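Local structure of CobC (Shigella flexneri 2a, 6NRU) at residues 54-59 with 150-155. The protein probably removes the phosphate from adenosylcobalamin 5'-phosphate and from alpha-ribazole 5'-phosphate, in the assembly of the nucleotide loop of cobalamin (vitamin B12). Sequence-based numbering, arbitrary orientation.
Sequences LCSELE and VSHQGV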
# COMPACT_ATOMS: atom_id res chain seq x y z
N LEU A 54 -6.95 7.77 4.82
CA LEU A 54 -6.82 7.75 3.37
C LEU A 54 -6.65 6.31 2.92
O LEU A 54 -5.79 5.59 3.44
CB LEU A 54 -5.64 8.60 2.91
CG LEU A 54 -5.51 9.98 3.55
CD1 LEU A 54 -4.25 10.68 3.07
CD2 LEU A 54 -6.73 10.83 3.24
N CYS A 55 -7.47 5.88 1.97
CA CYS A 55 -7.55 4.48 1.58
C CYS A 55 -7.54 4.36 0.06
O CYS A 55 -8.00 5.26 -0.65
CB CYS A 55 -8.81 3.84 2.16
SG CYS A 55 -8.97 2.07 1.88
N SER A 56 -7.01 3.24 -0.42
CA SER A 56 -7.06 2.98 -1.85
C SER A 56 -8.47 2.57 -2.26
O SER A 56 -9.30 2.20 -1.43
CB SER A 56 -6.06 1.89 -2.23
OG SER A 56 -6.69 0.63 -2.34
N GLU A 57 -8.73 2.66 -3.57
CA GLU A 57 -10.06 2.31 -4.08
C GLU A 57 -10.34 0.82 -3.97
O GLU A 57 -11.50 0.43 -3.79
CB GLU A 57 -10.20 2.75 -5.54
CG GLU A 57 -10.00 4.22 -5.80
CD GLU A 57 -10.24 4.58 -7.25
OE1 GLU A 57 -10.00 3.72 -8.13
OE2 GLU A 57 -10.67 5.72 -7.52
N LEU A 58 -9.30 -0.01 -4.08
CA LEU A 58 -9.51 -1.45 -4.16
C LEU A 58 -10.11 -1.98 -2.87
O LEU A 58 -9.71 -1.61 -1.77
CB LEU A 58 -8.18 -2.15 -4.47
CG LEU A 58 -7.44 -1.59 -5.69
CD1 LEU A 58 -6.23 -2.44 -6.00
CD2 LEU A 58 -8.36 -1.52 -6.89
N GLU A 59 -11.10 -2.87 -3.02
CA GLU A 59 -11.94 -3.25 -1.89
C GLU A 59 -11.16 -4.01 -0.82
O GLU A 59 -11.53 -3.95 0.36
CB GLU A 59 -13.14 -4.06 -2.36
CG GLU A 59 -14.39 -3.82 -1.55
CD GLU A 59 -14.86 -2.38 -1.62
OE1 GLU A 59 -15.40 -1.88 -0.61
OE2 GLU A 59 -14.69 -1.75 -2.69
N VAL A 150 -4.25 3.25 4.37
CA VAL A 150 -4.50 1.84 4.08
C VAL A 150 -4.28 1.65 2.59
O VAL A 150 -5.05 2.16 1.76
CB VAL A 150 -5.91 1.41 4.49
CG1 VAL A 150 -6.06 -0.10 4.35
CG2 VAL A 150 -6.22 1.86 5.92
N SER A 151 -3.23 0.91 2.23
CA SER A 151 -2.87 0.75 0.83
C SER A 151 -2.22 -0.60 0.57
O SER A 151 -2.59 -1.61 1.18
CB SER A 151 -1.93 1.88 0.39
OG SER A 151 -1.82 1.93 -1.02
N HIS A 152 -1.24 -0.63 -0.33
CA HIS A 152 -0.65 -1.86 -0.83
C HIS A 152 0.86 -1.83 -0.66
O HIS A 152 1.46 -0.80 -0.33
CB HIS A 152 -1.02 -2.09 -2.30
CG HIS A 152 -2.48 -1.94 -2.58
ND1 HIS A 152 -3.35 -3.02 -2.57
CD2 HIS A 152 -3.24 -0.85 -2.84
CE1 HIS A 152 -4.57 -2.60 -2.83
NE2 HIS A 152 -4.53 -1.29 -3.00
N GLN A 153 1.48 -2.98 -0.92
CA GLN A 153 2.91 -3.14 -0.68
C GLN A 153 3.73 -2.20 -1.57
O GLN A 153 4.65 -1.53 -1.10
CB GLN A 153 3.31 -4.59 -0.91
CG GLN A 153 4.49 -5.06 -0.06
CD GLN A 153 5.78 -4.39 -0.47
OE1 GLN A 153 6.55 -3.93 0.38
NE2 GLN A 153 6.03 -4.31 -1.77
N GLY A 154 3.42 -2.16 -2.86
CA GLY A 154 4.18 -1.32 -3.77
C GLY A 154 4.00 0.16 -3.50
O GLY A 154 4.95 0.94 -3.61
N VAL A 155 2.78 0.57 -3.14
CA VAL A 155 2.52 1.98 -2.87
C VAL A 155 3.24 2.42 -1.60
O VAL A 155 3.93 3.44 -1.58
CB VAL A 155 1.01 2.23 -2.76
CG1 VAL A 155 0.74 3.65 -2.29
CG2 VAL A 155 0.32 1.96 -4.08
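Two neighbouring parallel strands of the histidine phosphatase fold, 52-55 and 146-151, end side by side here at the C-terminal ends of the parallel strands in the central sheet, where the chain enters the active site. The parallel pairing rests on Cys55 and Val150, whose CA atoms lie 4.7 Å apart, and on two backbone bonds that flank Cys55. Val150 N donates to Leu54 O at 3.0 Å, with an N-H...O angle of 164°; Ser56 N donates to Val150 O at 3.1 Å, nearly along the C=O axis. On the sheet face shared by Cys55 and Val150, Cys55 SG, anti to its backbone N, packs against Val150 CB at 4.1 Å.

Beyond the strands the contact passes to side chains. His152, the N-cap residue of helix 153-163, meets the ring of His11, probably the phosphohistidine intermediate, with planes about 70° apart, and touches Glu84, probably the proton donor/acceptor. Leu58 crosses the His152 side chain at about a right angle, Leu58 CD1 reaching His152 CE1 at 3.6 Å. Leu58 N also donates a weak hydrogen bond to Ser56 OG, so that hydroxyl has two partners: Ser56 OG sits at the ring edge, near its plane, hydrogen-bonded to His152 NE2 at 3.0 Å.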